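Local coordinates for protein bifunctional endo-1,4-beta-xylanase A (PDB 2C1F) that hydrolyses internal beta-1,4-xylosidic bonds of xylan, as a family 11 endo-xylanase domain of an anaerobic rumen fungus's bifunctional enzyme, at residues 43-48 with 206-211; 23-28 with 53-58. One frame throughout, in Å; residues are numbered along the deposited sequence.

Contact 1 of 2, residues 43-48 with 206-211; sequences KAEWNA and SGVADV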
# COMPACT_ATOMS: atom_id res chain seq x y z
N LYS A 43 7.64 -6.45 -11.18
CA LYS A 43 6.64 -7.51 -11.35
C LYS A 43 6.68 -8.36 -10.09
O LYS A 43 7.75 -8.75 -9.65
CB LYS A 43 6.95 -8.40 -12.56
CG LYS A 43 5.98 -9.54 -12.74
CD LYS A 43 6.25 -10.30 -14.04
CE LYS A 43 5.07 -11.17 -14.42
NZ LYS A 43 5.33 -12.02 -15.66
N ALA A 44 5.52 -8.61 -9.52
CA ALA A 44 5.41 -9.41 -8.31
C ALA A 44 4.56 -10.62 -8.63
O ALA A 44 3.56 -10.52 -9.33
CB ALA A 44 4.77 -8.61 -7.22
N GLU A 45 4.97 -11.78 -8.11
CA GLU A 45 4.15 -12.98 -8.19
C GLU A 45 4.08 -13.63 -6.83
O GLU A 45 5.06 -13.64 -6.09
CB GLU A 45 4.74 -13.98 -9.17
CG GLU A 45 4.70 -13.53 -10.61
CD GLU A 45 5.68 -14.30 -11.48
OE1 GLU A 45 6.05 -15.44 -11.09
OE2 GLU A 45 6.10 -13.76 -12.53
N TRP A 46 2.91 -14.18 -6.50
CA TRP A 46 2.74 -14.91 -5.26
C TRP A 46 1.87 -16.15 -5.43
O TRP A 46 0.91 -16.15 -6.21
CB TRP A 46 2.22 -13.98 -4.16
CG TRP A 46 0.82 -13.47 -4.34
CD1 TRP A 46 -0.31 -13.95 -3.72
CD2 TRP A 46 0.40 -12.38 -5.15
NE1 TRP A 46 -1.41 -13.23 -4.12
CE2 TRP A 46 -1.01 -12.26 -5.00
CE3 TRP A 46 1.06 -11.49 -6.01
CZ2 TRP A 46 -1.75 -11.29 -5.67
CZ3 TRP A 46 0.33 -10.53 -6.66
CH2 TRP A 46 -1.08 -10.44 -6.50
N ASN A 47 2.26 -17.20 -4.72
CA ASN A 47 1.46 -18.42 -4.58
C ASN A 47 1.32 -18.71 -3.09
O ASN A 47 2.16 -19.37 -2.49
CB ASN A 47 2.12 -19.59 -5.31
CG ASN A 47 2.47 -19.25 -6.75
OD1 ASN A 47 1.58 -19.07 -7.59
ND2 ASN A 47 3.77 -19.13 -7.02
N ALA A 48 0.26 -18.16 -2.48
CA ALA A 48 0.05 -18.28 -1.04
C ALA A 48 -1.40 -18.65 -0.72
O ALA A 48 -1.93 -18.24 0.31
CB ALA A 48 0.44 -16.98 -0.32
N SER A 206 -3.32 -16.45 -4.65
CA SER A 206 -2.19 -16.44 -5.55
C SER A 206 -2.49 -15.46 -6.66
O SER A 206 -3.66 -15.27 -7.01
CB SER A 206 -1.97 -17.82 -6.15
OG SER A 206 -1.82 -18.75 -5.12
N GLY A 207 -1.46 -14.85 -7.22
CA GLY A 207 -1.67 -13.92 -8.31
C GLY A 207 -0.42 -13.30 -8.88
O GLY A 207 0.71 -13.75 -8.62
N VAL A 208 -0.63 -12.25 -9.66
CA VAL A 208 0.48 -11.52 -10.28
C VAL A 208 0.13 -10.03 -10.41
O VAL A 208 -1.02 -9.66 -10.62
CB VAL A 208 0.89 -12.16 -11.66
CG1 VAL A 208 -0.29 -12.30 -12.57
CG2 VAL A 208 1.99 -11.36 -12.35
N ALA A 209 1.12 -9.18 -10.19
CA ALA A 209 0.97 -7.76 -10.39
C ALA A 209 2.20 -7.33 -11.16
O ALA A 209 3.32 -7.32 -10.61
CB ALA A 209 0.87 -7.04 -9.08
N ASP A 210 2.00 -7.02 -12.44
CA ASP A 210 3.08 -6.59 -13.31
C ASP A 210 2.99 -5.08 -13.53
O ASP A 210 2.21 -4.61 -14.36
CB ASP A 210 2.99 -7.33 -14.65
CG ASP A 210 4.17 -7.03 -15.54
OD1 ASP A 210 5.18 -6.46 -15.06
OD2 ASP A 210 4.08 -7.35 -16.73
N VAL A 211 3.78 -4.33 -12.77
CA VAL A 211 3.69 -2.89 -12.75
C VAL A 211 4.69 -2.32 -13.74
O VAL A 211 5.89 -2.20 -13.43
CB VAL A 211 3.92 -2.34 -11.31
CG1 VAL A 211 3.81 -0.81 -11.27
CG2 VAL A 211 2.94 -2.98 -10.34
O HOH W 1 1.25 -16.61 -9.13

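Contact 2 of 2, residues 23-28 with 53-58; sequences IWLDNT and GNFLAR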
# COMPACT_ATOMS: atom_id res chain seq x y z
N ILE A 23 9.63 -7.03 -0.42
CA ILE A 23 8.80 -8.21 -0.61
C ILE A 23 8.83 -9.00 0.69
O ILE A 23 9.87 -9.13 1.33
CB ILE A 23 9.25 -9.07 -1.83
CG1 ILE A 23 8.41 -10.33 -1.94
CG2 ILE A 23 10.75 -9.42 -1.77
CD1 ILE A 23 8.42 -10.94 -3.31
N TRP A 24 7.68 -9.51 1.11
CA TRP A 24 7.58 -10.23 2.37
C TRP A 24 6.55 -11.34 2.26
O TRP A 24 5.50 -11.15 1.62
CB TRP A 24 7.22 -9.26 3.50
CG TRP A 24 6.91 -9.88 4.85
CD1 TRP A 24 7.78 -10.12 5.86
CD2 TRP A 24 5.62 -10.30 5.32
NE1 TRP A 24 7.13 -10.67 6.94
CE2 TRP A 24 5.80 -10.79 6.63
CE3 TRP A 24 4.34 -10.33 4.76
CZ2 TRP A 24 4.74 -11.30 7.39
CZ3 TRP A 24 3.29 -10.83 5.51
CH2 TRP A 24 3.49 -11.31 6.81
N LEU A 25 6.87 -12.47 2.89
CA LEU A 25 5.98 -13.62 3.05
C LEU A 25 6.01 -14.05 4.50
O LEU A 25 7.07 -14.07 5.12
CB LEU A 25 6.44 -14.80 2.17
CG LEU A 25 5.55 -16.05 2.03
CD1 LEU A 25 4.38 -15.83 1.07
CD2 LEU A 25 6.36 -17.24 1.56
N ASP A 26 4.86 -14.39 5.07
CA ASP A 26 4.83 -14.87 6.44
C ASP A 26 5.43 -16.28 6.49
O ASP A 26 5.76 -16.85 5.45
CB ASP A 26 3.40 -14.87 6.98
CG ASP A 26 3.33 -14.78 8.50
OD1 ASP A 26 4.37 -14.96 9.18
OD2 ASP A 26 2.23 -14.55 9.02
N ASN A 27 5.58 -16.83 7.70
CA ASN A 27 6.16 -18.17 7.90
C ASN A 27 5.12 -19.30 7.83
O ASN A 27 5.39 -20.44 8.23
CB ASN A 27 6.95 -18.24 9.22
CG ASN A 27 6.07 -18.02 10.46
OD1 ASN A 27 4.84 -17.97 10.38
ND2 ASN A 27 6.71 -17.89 11.62
N THR A 28 3.94 -18.97 7.30
CA THR A 28 2.80 -19.89 7.23
C THR A 28 2.73 -20.67 5.91
O THR A 28 1.81 -21.45 5.71
CB THR A 28 1.48 -19.10 7.39
OG1 THR A 28 1.44 -18.04 6.43
CG2 THR A 28 1.39 -18.50 8.79
N GLY A 53 -1.85 -17.83 4.58
CA GLY A 53 -0.89 -17.35 3.59
C GLY A 53 -1.02 -15.85 3.46
O GLY A 53 -2.12 -15.30 3.44
N ASN A 54 0.13 -15.18 3.37
CA ASN A 54 0.19 -13.75 3.57
C ASN A 54 1.43 -13.20 2.88
O ASN A 54 2.56 -13.51 3.25
CB ASN A 54 0.22 -13.44 5.08
CG ASN A 54 -0.11 -11.99 5.40
OD1 ASN A 54 -0.43 -11.19 4.54
ND2 ASN A 54 -0.04 -11.65 6.68
N PHE A 55 1.20 -12.37 1.87
CA PHE A 55 2.24 -11.91 0.97
C PHE A 55 2.08 -10.43 0.70
O PHE A 55 0.94 -9.92 0.62
CB PHE A 55 2.14 -12.67 -0.36
CG PHE A 55 3.07 -12.16 -1.42
CD1 PHE A 55 4.36 -12.65 -1.53
CD2 PHE A 55 2.65 -11.18 -2.32
CE1 PHE A 55 5.22 -12.18 -2.52
CE2 PHE A 55 3.51 -10.70 -3.32
CZ PHE A 55 4.79 -11.19 -3.41
N LEU A 56 3.21 -9.74 0.52
CA LEU A 56 3.21 -8.37 0.03
C LEU A 56 4.46 -8.04 -0.80
O LEU A 56 5.53 -8.60 -0.58
CB LEU A 56 3.05 -7.38 1.20
CG LEU A 56 4.24 -7.23 2.13
CD1 LEU A 56 5.21 -6.11 1.70
CD2 LEU A 56 3.75 -6.98 3.56
N ALA A 57 4.27 -7.16 -1.78
CA ALA A 57 5.35 -6.63 -2.61
C ALA A 57 5.04 -5.16 -2.87
O ALA A 57 3.91 -4.82 -3.22
CB ALA A 57 5.44 -7.39 -3.93
N ARG A 58 6.01 -4.29 -2.68
CA ARG A 58 5.76 -2.86 -2.86
C ARG A 58 7.01 -2.10 -3.23
O ARG A 58 8.12 -2.47 -2.84
CB ARG A 58 5.13 -2.26 -1.59
CG ARG A 58 5.86 -2.58 -0.31
CD ARG A 58 5.24 -1.88 0.91
NE ARG A 58 4.06 -2.58 1.42
CZ ARG A 58 3.88 -2.99 2.69
NH1 ARG A 58 4.77 -2.76 3.63
NH2 ARG A 58 2.75 -3.62 3.01
O HOH W 2 2.59 -16.92 4.08

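Contact 1 of 2, residues 43-48 with 206-211
Trp-46 turns its CG between its own backbone N and carbonyl carbon (chi1 68°), which lays the indole across the neighbouring strand, flat against Gly-207. The CA of Gly-207 sits over one face of the six-membered ring, 3.8 Å from its centroid, in a CH-pi contact. Glycine suits the place because a beta carbon there would collide with CZ2 of the indole. The same ring face also takes the peptide from Ser-206 C to Gly-207 N, and CZ3 reaches Val-208 N at 3.6 Å. Replacing Trp-46 by an alanine would take away the ring face over Gly-207 and is likely to leave a gap there and Phe-55 without its stacking partner.

The backbones run antiparallel. Ala-44 pairs with Ala-209 through two nearly straight bonds, Ala-44 N to Ala-209 O at 2.8 Å and Ala-209 N to Ala-44 O at 2.9 Å. Trp-46 and Gly-207 also exchange two bonds, the one from Gly-207 N to Trp-46 O more bent (155°). Small alanines fit the buried face that the indole shares.

On the other face, Lys-43, Glu-45, Asn-47, Ser-206, Val-208 and Asp-210 are mostly polar. Lys-43, extended with CG anti to N (chi1 178°), passes Asp-210 and brings CE to 3.7 Å from Val-208 CG2; the branched valine thus packs against the lysine's apolar stem and Glu-45 CG. A long ion pair joins Lys-43 NZ to Glu-45 OE2. A water lies within hydrogen-bonding distance of Asn-47 OD1 and Gly-207 O, while Asn-47 ND2 hydrogen-bonds Asn-31 OD1.

Strand 42-47 is flanked by strand 31-36, and strand 205-218 by strand 75-88, where Tyr-83 touches Trp-46. Toward the second sheet of the family 11 jelly roll, Trp-46 stacks on Phe-55 and Ala-209 meets Ala-200 of strand 192-202.

Contact 2 of 2, residues 23-28 with 53-58
Ile-23 and Leu-25 pack on the ring of Phe-55, forming the buried apolar centre. Ile-23 reaches out with CG1 anti to N (chi1 177°), setting CD1 3.5 Å from Phe-55 CE1. Leu-25 crosses the phenylalanine at about a right angle, Leu-25 CD1 coming to the ring's edge, 4.1 Å from Phe-55 CD1. Branched and aromatic residues suit this inward face, where Ala-57 keeps a low profile opposite Ile-23.

Between the strands, Trp-24 and Leu-56 exchange a pair of backbone hydrogen bonds, each 2.9 Å from N to O. Their side chains lie on the other, partly exposed face, where Leu-56 CD2 meets Trp-24 CE3 at 3.6 Å. The end of the indole abuts Asn-54, whose amide stands almost perpendicular to the ring (89°), with ND2 at its edge 3.5 Å from CH2. The leucine also puts CD1 over the guanidinium of Arg-58.

At the polar end, Asp-26 N continues the pairing to Asn-54 O at 3.1 Å, and Asp-26 OD1 accepts from Asn-27 N as the chain turns. A water takes a bond from Asn-54 N and donates to Thr-28 OG1, which also bonds the carbonyl of Arg-52.

In the larger sheet of the family 11 jelly roll, strand 19-25 lies between strands 11-16 and 54-62, and strand 54-62 is flanked on its other side by strand 192-202. The Ile-23, Leu-25 and Phe-55 face turns to the other sheet, meeting Val-5 and Met-34.

Both contacts are antiparallel strand pairs, but they belong to the two different sheets of the sandwich. Strands 42-47 and 54-62 follow each other in the chain and carry it from one sheet to the other, so the buried faces of contact 1 and contact 2 meet: Trp-46 CB lies 3.4 Å from Phe-55 CD2, and the methyls of Ala-44 and Ala-57 touch. Each contact is thus core on one side and nearer the surface on the other. Their outer faces differ: residues 43-48 with 206-211 carry mainly charged and amide groups, whereas residues 23-28 with 53-58 place a tryptophan and a leucine beside an asparagine.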